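Long-range contacts in protein argonaute (Methanocaldococcus jannaschii, PDB 5G5S), which cuts single-stranded target DNA as a DNA-guided endonuclease and may play a role in defence against invading genetic elements: residues Asp500-Leu505 / Pro683-Tyr688; His546-Ile551 / Asn577-Asp582; Phe569-Phe574 / Ile594-Ile599; Gly619-Phe624 / Lys637-Leu642. One frame throughout, in Å; residues are numbered along the deposited sequence. Where two conformers were deposited one is given.

All four contacts lie in the PIWI domain and gather round one mixed sheet. Contact 3 pairs its strands 566-571 and 593-600 and holds Asp572, an active-site residue by similarity. Contact 1 is next to it, centres about 10 Å apart: Met503 O lies 2.8 Å from Leu570 N in the neighbouring strand, and Ile686 CD1 packs 3.5 Å from Asp572 N. Contact 4 continues the sheet beyond contact 3, its centre also about 10 Å away, with Val596 O 2.8 Å from Leu642 N. Contact 2 joins two helices beside the sheet; its Leu547 and Ile551 reach Phe569 of contact 3, and Leu547 also meets Leu505 of contact 1.

Contact 1: residues Asp500-Leu505 / Pro683-Tyr688; sequences DYIMGL and PAPIHY
The Pro685 ring packs against the backbone of Gly504, its CB 3.6 Å from Gly504 N, and its CG extends to Ile502 CG2 at 3.9 Å. In Ile502 the methyl CG2 stands anti to the backbone N, and this is the branch that meets the ring; the two side chains cross obliquely. With no side chain on Gly504, the main chains come together directly: the CA atoms of Gly504 and Ile686 are 3.9 Å apart, and Gly504 CA sits 3.5 Å from Pro685 C. A CA-H...O contact runs from Gly504 CA to Pro685 O, 3.6 Å long with an angle of 159° at the hydrogen. Ile686 CG1 makes a looser approach to Leu505 O. The axes of strand 501-505 and helix 684-688 run in roughly the same direction, 29° apart, and approach to 6.1 Å. Around them, Tyr524 of strand 517-525 touches Pro685, while Leu661 and Leu665 of helix 656-666 pack on Ile502. No hydrogen bond links the two segments, so the strand leading to Asp506 and the helix carrying Asp690, both active-site residues by similarity, are joined here by apolar packing, close backbone fit and one CA-H...O contact.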
loop_
_atom_site.group_PDB
_atom_site.type_symbol
_atom_site.label_atom_id
_atom_site.label_comp_id
_atom_site.label_asym_id
_atom_site.label_seq_id
_atom_site.Cartn_x
_atom_site.Cartn_y
_atom_site.Cartn_z
ATOM N N ASP A 500 15.808 -8.096 -15.904
ATOM C CA ASP A 500 16.493 -6.862 -16.274
ATOM C C ASP A 500 15.859 -5.725 -15.455
ATOM O O ASP A 500 16.571 -4.865 -14.949
ATOM C CB ASP A 500 16.343 -6.595 -17.778
ATOM C CG ASP A 500 17.078 -7.600 -18.640
ATOM O OD1 ASP A 500 18.300 -7.444 -18.814
ATOM O OD2 ASP A 500 16.432 -8.542 -19.137
ATOM N N TYR A 501 14.518 -5.766 -15.303
ATOM C CA TYR A 501 13.716 -4.816 -14.540
ATOM C C TYR A 501 12.667 -5.500 -13.712
ATOM O O TYR A 501 12.067 -6.487 -14.137
ATOM C CB TYR A 501 12.994 -3.806 -15.458
ATOM C CG TYR A 501 13.904 -2.993 -16.345
ATOM C CD1 TYR A 501 14.960 -2.251 -15.806
ATOM C CD2 TYR A 501 13.680 -2.909 -17.718
ATOM C CE1 TYR A 501 15.803 -1.496 -16.622
ATOM C CE2 TYR A 501 14.501 -2.138 -18.539
ATOM C CZ TYR A 501 15.567 -1.439 -17.987
ATOM O OH TYR A 501 16.388 -0.680 -18.788
ATOM N N ILE A 502 12.449 -4.960 -12.522
ATOM C CA ILE A 502 11.386 -5.311 -11.602
ATOM C C ILE A 502 10.667 -3.979 -11.459
ATOM O O ILE A 502 11.293 -2.972 -11.092
ATOM C CB ILE A 502 11.858 -5.923 -10.272
ATOM C CG1 ILE A 502 12.450 -7.336 -10.528
ATOM C CG2 ILE A 502 10.671 -5.958 -9.264
ATOM C CD1 ILE A 502 13.371 -7.869 -9.421
ATOM N N MET A 503 9.395 -3.950 -11.900
ATOM C CA MET A 503 8.639 -2.719 -11.948
ATOM C C MET A 503 7.408 -2.767 -11.051
ATOM O O MET A 503 6.538 -3.613 -11.223
ATOM C CB MET A 503 8.290 -2.377 -13.407
ATOM C CG MET A 503 9.490 -2.010 -14.260
ATOM S SD MET A 503 8.981 -1.539 -15.930
ATOM C CE MET A 503 10.556 -1.164 -16.693
ATOM N N GLY A 504 7.389 -1.877 -10.071
ATOM C CA GLY A 504 6.286 -1.710 -9.143
ATOM C C GLY A 504 5.296 -0.755 -9.758
ATOM O O GLY A 504 5.671 0.324 -10.203
ATOM N N LEU A 505 4.044 -1.162 -9.832
ATOM C CA LEU A 505 3.038 -0.351 -10.484
ATOM C C LEU A 505 1.845 -0.125 -9.597
ATOM O O LEU A 505 1.382 -1.046 -8.943
ATOM C CB LEU A 505 2.635 -1.038 -11.827
ATOM C CG LEU A 505 1.526 -0.407 -12.678
ATOM C CD1 LEU A 505 1.900 0.988 -13.151
ATOM C CD2 LEU A 505 1.206 -1.278 -13.860
ATOM N N PRO A 683 7.131 -5.600 -1.107
ATOM C CA PRO A 683 8.363 -5.260 -1.853
ATOM C C PRO A 683 8.536 -3.775 -2.189
ATOM O O PRO A 683 7.579 -3.136 -2.577
ATOM C CB PRO A 683 8.245 -6.117 -3.118
ATOM C CG PRO A 683 7.444 -7.280 -2.704
ATOM C CD PRO A 683 6.457 -6.777 -1.705
ATOM N N ALA A 684 9.758 -3.234 -2.043
ATOM C CA ALA A 684 10.068 -1.819 -2.312
ATOM C C ALA A 684 9.561 -1.218 -3.661
ATOM O O ALA A 684 8.997 -0.125 -3.608
ATOM C CB ALA A 684 11.545 -1.526 -2.075
ATOM N N PRO A 685 9.643 -1.898 -4.844
ATOM C CA PRO A 685 9.109 -1.277 -6.078
ATOM C C PRO A 685 7.631 -0.862 -6.001
ATOM O O PRO A 685 7.300 0.288 -6.333
ATOM C CB PRO A 685 9.365 -2.340 -7.153
ATOM C CG PRO A 685 10.484 -3.166 -6.603
ATOM C CD PRO A 685 10.269 -3.205 -5.142
ATOM N N ILE A 686 6.752 -1.784 -5.528
ATOM C CA ILE A 686 5.314 -1.526 -5.386
ATOM C C ILE A 686 5.014 -0.571 -4.213
ATOM O O ILE A 686 4.188 0.333 -4.365
ATOM C CB ILE A 686 4.432 -2.821 -5.447
ATOM C CG1 ILE A 686 2.914 -2.490 -5.412
ATOM C CG2 ILE A 686 4.837 -3.868 -4.389
ATOM C CD1 ILE A 686 1.974 -3.632 -5.669
ATOM N N HIS A 687 5.735 -0.733 -3.082
ATOM C CA HIS A 687 5.624 0.121 -1.888
ATOM C C HIS A 687 5.878 1.611 -2.222
ATOM O O HIS A 687 5.128 2.474 -1.778
ATOM C CB HIS A 687 6.599 -0.367 -0.785
ATOM C CG HIS A 687 6.735 0.567 0.375
ATOM N ND1 HIS A 687 5.833 0.545 1.431
ATOM C CD2 HIS A 687 7.666 1.520 0.617
ATOM C CE1 HIS A 687 6.231 1.485 2.267
ATOM N NE2 HIS A 687 7.322 2.110 1.816
ATOM N N TYR A 688 6.959 1.891 -2.967
ATOM C CA TYR A 688 7.342 3.243 -3.348
ATOM C C TYR A 688 6.477 3.828 -4.464
ATOM O O TYR A 688 6.264 5.038 -4.472
ATOM C CB TYR A 688 8.854 3.357 -3.618
ATOM C CG TYR A 688 9.696 3.259 -2.361
ATOM C CD1 TYR A 688 9.478 4.115 -1.281
ATOM C CD2 TYR A 688 10.766 2.371 -2.283
ATOM C CE1 TYR A 688 10.271 4.053 -0.134
ATOM C CE2 TYR A 688 11.568 2.303 -1.145
ATOM C CZ TYR A 688 11.308 3.138 -0.067
ATOM O OH TYR A 688 12.080 3.053 1.063
#

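Contact 2: residues His546-Ile551 / Asn577-Asp582; sequences HLPYVI and NSERND
The carboxylate of Glu579 is approached from above its plane by the amide of Leu547, whose N lies 3.1 Å from OE1 and 38° out of that plane, with an N-H...O angle of 153°. His546 CB is 3.9 Å from the carboxylate carbon CD. The His546 imidazole has Tyr549 CB over one face, offset toward the rim, and its ND1 is hydrogen-bonded to Arg544 O. Glu579 CG lies anti to the carbonyl carbon (chi1 -72°), and the chain is extended beyond CG, which brings its carboxylate to the first turn of helix 547-556. Glu579 CG passes 3.8 Å from Pro548 CD, the proline and glutamate side chains crossing at about a right angle. Pro548 CG also meets Asp582 CB at 3.5 Å, one helical turn further on. The second carboxylate oxygen, OE2, accepts a hydrogen bond from Gln576 N, and OE1 has a long, weak ion pair with Arg571; both oxygens of this buried group thus have partners. His546 is the N-cap of helix 547-556, and OE1 takes up the amide immediately after it. Helix-helix packing of this kind beside a central sheet belongs to the RNase H-like fold of the PIWI domain, and here it lies close to Glu543, an active-site residue by similarity.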
loop_
_atom_site.group_PDB
_atom_site.type_symbol
_atom_site.label_atom_id
_atom_site.label_comp_id
_atom_site.label_asym_id
_atom_site.label_seq_id
_atom_site.Cartn_x
_atom_site.Cartn_y
_atom_site.Cartn_z
ATOM N N HIS A 546 -4.351 0.541 -18.221
ATOM C CA HIS A 546 -4.041 -0.892 -18.240
ATOM C C HIS A 546 -2.550 -1.194 -18.483
ATOM O O HIS A 546 -1.819 -0.331 -18.969
ATOM C CB HIS A 546 -4.946 -1.612 -19.270
ATOM C CG HIS A 546 -4.866 -1.056 -20.668
ATOM N ND1 HIS A 546 -5.247 0.253 -20.955
ATOM C CD2 HIS A 546 -4.477 -1.652 -21.820
ATOM C CE1 HIS A 546 -5.067 0.401 -22.258
ATOM N NE2 HIS A 546 -4.591 -0.714 -22.815
ATOM N N LEU A 547 -2.098 -2.419 -18.124
ATOM C CA LEU A 547 -0.711 -2.860 -18.312
ATOM C C LEU A 547 -0.197 -2.719 -19.766
ATOM O O LEU A 547 0.862 -2.124 -19.930
ATOM C CB LEU A 547 -0.451 -4.257 -17.728
ATOM C CG LEU A 547 1.017 -4.704 -17.649
ATOM C CD1 LEU A 547 1.868 -3.736 -16.807
ATOM C CD2 LEU A 547 1.126 -6.113 -17.105
ATOM N N PRO A 548 -0.919 -3.154 -20.838
ATOM C CA PRO A 548 -0.411 -2.907 -22.203
ATOM C C PRO A 548 -0.064 -1.436 -22.483
ATOM O O PRO A 548 0.979 -1.176 -23.085
ATOM C CB PRO A 548 -1.552 -3.410 -23.093
ATOM C CG PRO A 548 -2.231 -4.444 -22.258
ATOM C CD PRO A 548 -2.205 -3.888 -20.881
ATOM N N TYR A 549 -0.894 -0.482 -21.999
ATOM C CA TYR A 549 -0.652 0.958 -22.147
ATOM C C TYR A 549 0.577 1.443 -21.367
ATOM O O TYR A 549 1.309 2.286 -21.883
ATOM C CB TYR A 549 -1.898 1.787 -21.785
ATOM C CG TYR A 549 -1.636 3.275 -21.719
ATOM C CD1 TYR A 549 -1.626 4.055 -22.873
ATOM C CD2 TYR A 549 -1.331 3.894 -20.512
ATOM C CE1 TYR A 549 -1.316 5.416 -22.823
ATOM C CE2 TYR A 549 -1.052 5.256 -20.445
ATOM C CZ TYR A 549 -1.045 6.016 -21.599
ATOM O OH TYR A 549 -0.787 7.363 -21.505
ATOM N N VAL A 550 0.799 0.925 -20.132
ATOM C CA VAL A 550 1.947 1.266 -19.287
ATOM C C VAL A 550 3.244 0.955 -20.056
ATOM O O VAL A 550 4.123 1.816 -20.146
ATOM C CB VAL A 550 1.898 0.554 -17.899
ATOM C CG1 VAL A 550 3.195 0.750 -17.109
ATOM C CG2 VAL A 550 0.702 1.024 -17.082
ATOM N N ILE A 551 3.329 -0.257 -20.640
ATOM C CA ILE A 551 4.481 -0.733 -21.409
ATOM C C ILE A 551 4.744 0.154 -22.611
ATOM O O ILE A 551 5.889 0.561 -22.818
ATOM C CB ILE A 551 4.352 -2.241 -21.762
ATOM C CG1 ILE A 551 4.230 -3.101 -20.469
ATOM C CG2 ILE A 551 5.536 -2.696 -22.612
ATOM C CD1 ILE A 551 3.685 -4.503 -20.653
ATOM N N ASN A 577 -9.430 -9.597 -18.805
ATOM C CA ASN A 577 -9.385 -10.516 -19.948
ATOM C C ASN A 577 -8.920 -9.860 -21.261
ATOM O O ASN A 577 -8.198 -10.492 -22.035
ATOM C CB ASN A 577 -10.731 -11.192 -20.136
ATOM C CG ASN A 577 -10.605 -12.667 -20.385
ATOM O OD1 ASN A 577 -10.488 -13.119 -21.532
ATOM N ND2 ASN A 577 -10.600 -13.448 -19.312
ATOM N N SER A 578 -9.318 -8.593 -21.491
ATOM C CA SER A 578 -8.956 -7.808 -22.678
ATOM C C SER A 578 -7.441 -7.560 -22.759
ATOM O O SER A 578 -6.885 -7.534 -23.860
ATOM C CB SER A 578 -9.709 -6.481 -22.688
ATOM O OG SER A 578 -9.354 -5.691 -21.563
ATOM N N GLU A 579 -6.785 -7.390 -21.593
ATOM C CA GLU A 579 -5.348 -7.152 -21.457
ATOM C C GLU A 579 -4.511 -8.359 -21.898
ATOM O O GLU A 579 -3.427 -8.160 -22.448
ATOM C CB GLU A 579 -4.985 -6.820 -19.999
ATOM C CG GLU A 579 -5.418 -5.462 -19.482
ATOM C CD GLU A 579 -5.104 -5.265 -18.011
ATOM O OE1 GLU A 579 -3.944 -4.924 -17.681
ATOM O OE2 GLU A 579 -6.016 -5.476 -17.180
ATOM N N ARG A 580 -4.986 -9.600 -21.612
ATOM C CA ARG A 580 -4.290 -10.866 -21.885
ATOM C C ARG A 580 -3.785 -11.016 -23.313
ATOM O O ARG A 580 -2.620 -11.347 -23.510
ATOM C CB ARG A 580 -5.127 -12.087 -21.456
ATOM C CG ARG A 580 -5.330 -12.201 -19.939
ATOM C CD ARG A 580 -5.901 -13.542 -19.498
ATOM N NE ARG A 580 -7.181 -13.869 -20.134
ATOM C CZ ARG A 580 -7.528 -15.085 -20.557
ATOM N NH1 ARG A 580 -6.692 -16.107 -20.422
ATOM N NH2 ARG A 580 -8.710 -15.284 -21.123
ATOM N N ASN A 581 -4.639 -10.736 -24.297
ATOM C CA ASN A 581 -4.286 -10.811 -25.712
ATOM C C ASN A 581 -3.335 -9.690 -26.115
ATOM O O ASN A 581 -2.458 -9.917 -26.950
ATOM C CB ASN A 581 -5.527 -10.791 -26.587
ATOM C CG ASN A 581 -5.200 -10.909 -28.057
ATOM O OD1 ASN A 581 -4.801 -11.975 -28.541
ATOM N ND2 ASN A 581 -5.251 -9.784 -28.767
ATOM N N ASP A 582 -3.522 -8.484 -25.552
ATOM C CA ASP A 582 -2.660 -7.336 -25.829
ATOM C C ASP A 582 -1.254 -7.599 -25.280
ATOM O O ASP A 582 -0.270 -7.220 -25.920
ATOM C CB ASP A 582 -3.246 -6.049 -25.216
ATOM C CG ASP A 582 -4.472 -5.470 -25.907
ATOM O OD1 ASP A 582 -5.165 -6.223 -26.623
ATOM O OD2 ASP A 582 -4.765 -4.275 -25.686
#

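Contact 3: residues Phe569-Phe574 / Ile594-Ile599; sequences FLRDGF and IEVISI
Strands 566-571 and 593-600 are the two parallel strands of a beta-alpha-beta unit, linked through helix 577-590, in the RNase H-like PIWI domain. Phe569 N donates to Glu595 O at 2.7 Å, and Phe569 O takes the amide of Ile597 at 3.2 Å. A weak bond follows from Arg571 N to Ile597 O, and the ladder closes with Ile599 N to Arg571 O at 2.8 Å. Phe569, Arg571 and Val596 share one face of the sheet. There the Phe569 ring has Glu595 O at its edge and Ile594 CG2 3.9 Å from CD1, while Arg571 CG touches Val596 CG2 at 3.8 Å. On the other face Leu570 and Ile597 lie side by side, pointing the same way, and Ile599 CD1 comes to 3.5 Å from Leu570 CG, tighter than usual van der Waals contact. At the strand end Asp572, an active-site residue by similarity, has CG anti to the backbone N (chi1 -158°), and its OD2 stands 3.1 Å from Ile599 O. Both atoms are acceptors, so no hydrogen bond joins them; OD2 has its salt bridge with Lys601. The last backbone bond, to Arg571 O, holds the main chain one residue before Asp572, consistent with a well-defined start for its side chain.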
loop_
_atom_site.group_PDB
_atom_site.type_symbol
_atom_site.label_atom_id
_atom_site.label_comp_id
_atom_site.label_asym_id
_atom_site.label_seq_id
_atom_site.Cartn_x
_atom_site.Cartn_y
_atom_site.Cartn_z
ATOM N N PHE A 569 6.510 -7.344 -13.515
ATOM C CA PHE A 569 5.627 -6.287 -13.004
ATOM C C PHE A 569 4.938 -6.729 -11.723
ATOM O O PHE A 569 4.428 -7.847 -11.620
ATOM C CB PHE A 569 4.569 -5.841 -14.017
ATOM C CG PHE A 569 5.102 -4.992 -15.143
ATOM C CD1 PHE A 569 5.534 -5.576 -16.332
ATOM C CD2 PHE A 569 5.115 -3.604 -15.044
ATOM C CE1 PHE A 569 5.996 -4.786 -17.382
ATOM C CE2 PHE A 569 5.586 -2.817 -16.094
ATOM C CZ PHE A 569 6.045 -3.412 -17.246
ATOM N N LEU A 570 4.922 -5.829 -10.754
ATOM C CA LEU A 570 4.308 -6.029 -9.454
ATOM C C LEU A 570 3.135 -5.061 -9.357
ATOM O O LEU A 570 3.303 -3.844 -9.538
ATOM C CB LEU A 570 5.352 -5.709 -8.372
ATOM C CG LEU A 570 6.288 -6.791 -7.816
ATOM C CD1 LEU A 570 6.669 -7.851 -8.811
ATOM C CD2 LEU A 570 7.494 -6.174 -7.169
ATOM N N ARG A 571 1.932 -5.605 -9.136
ATOM C CA ARG A 571 0.741 -4.775 -8.989
ATOM C C ARG A 571 -0.225 -5.299 -7.927
ATOM O O ARG A 571 -0.238 -6.490 -7.631
ATOM C CB ARG A 571 0.051 -4.461 -10.343
ATOM C CG ARG A 571 -0.250 -5.658 -11.243
ATOM C CD ARG A 571 -0.831 -5.232 -12.590
ATOM N NE ARG A 571 -2.288 -5.080 -12.545
ATOM C CZ ARG A 571 -3.039 -4.608 -13.540
ATOM N NH1 ARG A 571 -2.479 -4.219 -14.680
ATOM N NH2 ARG A 571 -4.354 -4.509 -13.397
ATOM N N ASP A 572 -0.973 -4.384 -7.309
ATOM C CA ASP A 572 -2.022 -4.683 -6.339
ATOM C C ASP A 572 -3.272 -4.602 -7.176
ATOM O O ASP A 572 -3.969 -3.582 -7.151
ATOM C CB ASP A 572 -2.058 -3.646 -5.204
ATOM C CG ASP A 572 -2.726 -4.130 -3.932
ATOM O OD1 ASP A 572 -3.901 -4.563 -4.002
ATOM O OD2 ASP A 572 -2.082 -4.061 -2.861
ATOM N N GLY A 573 -3.471 -5.618 -8.001
ATOM C CA GLY A 573 -4.593 -5.688 -8.920
ATOM C C GLY A 573 -4.514 -6.853 -9.880
ATOM O O GLY A 573 -3.439 -7.425 -10.094
ATOM N N PHE A 574 -5.657 -7.209 -10.466
ATOM C CA PHE A 574 -5.718 -8.311 -11.415
ATOM C C PHE A 574 -5.803 -7.843 -12.840
ATOM O O PHE A 574 -6.228 -6.717 -13.103
ATOM C CB PHE A 574 -6.819 -9.317 -11.056
ATOM C CG PHE A 574 -6.650 -9.879 -9.666
ATOM C CD1 PHE A 574 -5.641 -10.794 -9.385
ATOM C CD2 PHE A 574 -7.467 -9.457 -8.623
ATOM C CE1 PHE A 574 -5.466 -11.292 -8.087
ATOM C CE2 PHE A 574 -7.300 -9.967 -7.332
ATOM C CZ PHE A 574 -6.297 -10.876 -7.072
ATOM N N ILE A 594 7.549 -10.876 -20.414
ATOM C CA ILE A 594 6.794 -9.986 -19.537
ATOM C C ILE A 594 6.066 -10.819 -18.512
ATOM O O ILE A 594 5.232 -11.665 -18.853
ATOM C CB ILE A 594 5.838 -9.023 -20.303
ATOM C CG1 ILE A 594 6.540 -8.247 -21.460
ATOM C CG2 ILE A 594 5.084 -8.095 -19.339
ATOM C CD1 ILE A 594 7.704 -7.234 -21.071
ATOM N N GLU A 595 6.404 -10.597 -17.248
ATOM C CA GLU A 595 5.752 -11.304 -16.157
ATOM C C GLU A 595 4.994 -10.347 -15.266
ATOM O O GLU A 595 5.335 -9.162 -15.187
ATOM C CB GLU A 595 6.740 -12.156 -15.369
ATOM C CG GLU A 595 7.197 -13.383 -16.140
ATOM C CD GLU A 595 8.243 -14.218 -15.431
ATOM O OE1 GLU A 595 8.387 -14.066 -14.199
ATOM O OE2 GLU A 595 8.929 -15.016 -16.110
ATOM N N VAL A 596 3.922 -10.854 -14.658
ATOM C CA VAL A 596 3.064 -10.119 -13.747
ATOM C C VAL A 596 2.612 -11.015 -12.597
ATOM O O VAL A 596 2.244 -12.174 -12.794
ATOM C CB VAL A 596 1.913 -9.312 -14.445
ATOM C CG1 VAL A 596 0.881 -10.222 -15.107
ATOM C CG2 VAL A 596 1.243 -8.337 -13.479
ATOM N N ILE A 597 2.721 -10.486 -11.389
ATOM C CA ILE A 597 2.274 -11.144 -10.179
ATOM C C ILE A 597 1.443 -10.117 -9.398
ATOM O O ILE A 597 1.758 -8.924 -9.406
ATOM C CB ILE A 597 3.443 -11.791 -9.381
ATOM C CG1 ILE A 597 2.909 -12.890 -8.399
ATOM C CG2 ILE A 597 4.332 -10.726 -8.698
ATOM C CD1 ILE A 597 3.937 -13.869 -7.749
ATOM N N SER A 598 0.363 -10.577 -8.774
ATOM C CA SER A 598 -0.516 -9.736 -7.975
ATOM C C SER A 598 -0.066 -9.796 -6.514
ATOM O O SER A 598 0.143 -10.880 -5.971
ATOM C CB SER A 598 -1.970 -10.172 -8.136
ATOM O OG SER A 598 -2.824 -9.534 -7.200
ATOM N N ILE A 599 0.159 -8.627 -5.911
ATOM C CA ILE A 599 0.593 -8.515 -4.522
ATOM C C ILE A 599 -0.491 -7.746 -3.797
ATOM O O ILE A 599 -0.714 -6.578 -4.087
ATOM C CB ILE A 599 2.016 -7.895 -4.416
ATOM C CG1 ILE A 599 3.060 -8.873 -5.031
ATOM C CG2 ILE A 599 2.370 -7.521 -2.943
ATOM C CD1 ILE A 599 4.360 -8.299 -5.320
#

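Contact 4: residues Gly619-Phe624 / Lys637-Leu642; sequences GNDGIF and KLSTWL
Leu638 O is met by two donors of the facing strand: Gly622 N forms a 2.8 Å hydrogen bond with it, and Asp621 CA adds a CA-H...O contact at 3.5 Å. Gly622 O is met in the same manner, by Leu638 N at 2.8 Å and by Lys637 CA at 3.4 Å. Gly622 and Leu638 thus make an antiparallel hydrogen-bonded pair, in which the absence of a side chain on the glycine lets the CA atoms lie close together. Leu638 CB rests on Gly622 CA. Leu638 CG lies anti to the carbonyl carbon (chi1 -46°), 4.1 Å from Phe624 CB, and Leu638 CD1 goes on to Phe624 CD1 at 4.0 Å; Leu662 of helix 656-666 packs against both side chains. On the face of Lys637, the aliphatic CD approaches Asp621 OD2 at 3.8 Å. The ammonium NZ is 4.7 Å from that oxygen, so their attraction would act without contact, and OD2 is hydrogen-bonded instead to Tyr605 OH. Strands 621-625 and 636-645 form a beta hairpin in the mixed PIWI sheet, and the connection between them includes residues 627-634, which bind the 5'-phosphorylated end of the guide DNA.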
loop_
_atom_site.group_PDB
_atom_site.type_symbol
_atom_site.label_atom_id
_atom_site.label_comp_id
_atom_site.label_asym_id
_atom_site.label_seq_id
_atom_site.Cartn_x
_atom_site.Cartn_y
_atom_site.Cartn_z
ATOM N N GLY A 619 -3.878 -23.221 -1.731
ATOM C CA GLY A 619 -4.722 -23.343 -2.919
ATOM C C GLY A 619 -4.371 -22.352 -4.010
ATOM O O GLY A 619 -5.215 -21.541 -4.418
ATOM N N ASN A 620 -3.103 -22.379 -4.449
ATOM C CA ASN A 620 -2.538 -21.452 -5.452
ATOM C C ASN A 620 -2.181 -20.031 -4.964
ATOM O O ASN A 620 -1.564 -19.287 -5.716
ATOM C CB ASN A 620 -3.304 -21.457 -6.793
ATOM C CG ASN A 620 -3.476 -22.840 -7.383
ATOM O OD1 ASN A 620 -4.593 -23.257 -7.719
ATOM N ND2 ASN A 620 -2.385 -23.601 -7.485
ATOM N N ASP A 621 -2.535 -19.654 -3.720
ATOM C CA ASP A 621 -2.175 -18.322 -3.198
ATOM C C ASP A 621 -0.937 -18.399 -2.331
ATOM O O ASP A 621 -0.838 -19.268 -1.476
ATOM C CB ASP A 621 -3.303 -17.689 -2.359
ATOM C CG ASP A 621 -4.595 -17.351 -3.072
ATOM O OD1 ASP A 621 -4.553 -17.089 -4.300
ATOM O OD2 ASP A 621 -5.642 -17.280 -2.390
ATOM N N GLY A 622 -0.024 -17.463 -2.534
ATOM C CA GLY A 622 1.170 -17.328 -1.726
ATOM C C GLY A 622 0.815 -16.548 -0.480
ATOM O O GLY A 622 0.140 -15.519 -0.562
ATOM N N ILE A 623 1.180 -17.081 0.685
ATOM C CA ILE A 623 0.950 -16.437 1.978
ATOM C C ILE A 623 2.341 -16.014 2.460
ATOM O O ILE A 623 3.166 -16.846 2.837
ATOM C CB ILE A 623 0.159 -17.314 2.990
ATOM C CG1 ILE A 623 -1.184 -17.801 2.392
ATOM C CG2 ILE A 623 -0.057 -16.553 4.314
ATOM C CD1 ILE A 623 -1.892 -18.872 3.269
ATOM N N PHE A 624 2.580 -14.705 2.391
ATOM C CA PHE A 624 3.836 -14.010 2.627
ATOM C C PHE A 624 3.813 -13.229 3.958
ATOM O O PHE A 624 2.988 -12.333 4.134
ATOM C CB PHE A 624 4.037 -13.095 1.394
ATOM C CG PHE A 624 5.359 -12.406 1.172
ATOM C CD1 PHE A 624 6.451 -13.107 0.674
ATOM C CD2 PHE A 624 5.486 -11.032 1.359
ATOM C CE1 PHE A 624 7.669 -12.459 0.444
ATOM C CE2 PHE A 624 6.701 -10.387 1.125
ATOM C CZ PHE A 624 7.788 -11.106 0.687
ATOM N N LYS A 637 -0.875 -11.428 0.451
ATOM C CA LYS A 637 -1.301 -12.466 -0.484
ATOM C C LYS A 637 -0.631 -12.267 -1.848
ATOM O O LYS A 637 -0.625 -11.158 -2.381
ATOM C CB LYS A 637 -2.823 -12.483 -0.633
ATOM C CG LYS A 637 -3.343 -13.682 -1.423
ATOM C CD LYS A 637 -4.861 -13.673 -1.578
ATOM C CE LYS A 637 -5.362 -12.651 -2.566
ATOM N NZ LYS A 637 -6.828 -12.780 -2.768
ATOM N N LEU A 638 -0.056 -13.355 -2.388
ATOM C CA LEU A 638 0.577 -13.413 -3.710
ATOM C C LEU A 638 -0.332 -14.261 -4.596
ATOM O O LEU A 638 -0.775 -15.324 -4.180
ATOM C CB LEU A 638 1.999 -13.988 -3.647
ATOM C CG LEU A 638 2.902 -13.435 -2.542
ATOM C CD1 LEU A 638 4.222 -14.162 -2.517
ATOM C CD2 LEU A 638 3.120 -11.922 -2.679
ATOM N N SER A 639 -0.693 -13.748 -5.771
ATOM C CA SER A 639 -1.648 -14.433 -6.633
ATOM C C SER A 639 -1.332 -14.212 -8.098
ATOM O O SER A 639 -0.728 -13.199 -8.465
ATOM C CB SER A 639 -3.050 -13.898 -6.335
ATOM O OG SER A 639 -4.050 -14.537 -7.104
ATOM N N THR A 640 -1.845 -15.127 -8.940
ATOM C CA THR A 640 -1.825 -15.115 -10.407
ATOM C C THR A 640 -0.544 -14.604 -11.052
ATOM O O THR A 640 -0.493 -13.515 -11.613
ATOM C CB THR A 640 -3.168 -14.624 -11.015
ATOM O OG1 THR A 640 -2.995 -14.149 -12.357
ATOM C CG2 THR A 640 -3.834 -13.574 -10.203
ATOM N N TRP A 641 0.499 -15.415 -10.938
ATOM C CA TRP A 641 1.786 -15.157 -11.541
ATOM C C TRP A 641 1.650 -15.629 -12.993
ATOM O O TRP A 641 1.386 -16.811 -13.252
ATOM C CB TRP A 641 2.863 -15.921 -10.765
ATOM C CG TRP A 641 4.282 -15.667 -11.188
ATOM C CD1 TRP A 641 4.757 -14.625 -11.942
ATOM C CD2 TRP A 641 5.417 -16.477 -10.856
ATOM N NE1 TRP A 641 6.125 -14.712 -12.060
ATOM C CE2 TRP A 641 6.555 -15.857 -11.420
ATOM C CE3 TRP A 641 5.581 -17.679 -10.145
ATOM C CZ2 TRP A 641 7.832 -16.430 -11.343
ATOM C CZ3 TRP A 641 6.850 -18.225 -10.041
ATOM C CH2 TRP A 641 7.960 -17.593 -10.621
ATOM N N LEU A 642 1.724 -14.677 -13.923
ATOM C CA LEU A 642 1.562 -14.905 -15.358
ATOM C C LEU A 642 2.824 -14.591 -16.132
ATOM O O LEU A 642 3.609 -13.740 -15.727
ATOM C CB LEU A 642 0.400 -14.058 -15.911
ATOM C CG LEU A 642 -0.998 -14.317 -15.320
ATOM C CD1 LEU A 642 -1.931 -13.145 -15.589
ATOM C CD2 LEU A 642 -1.577 -15.645 -15.824
#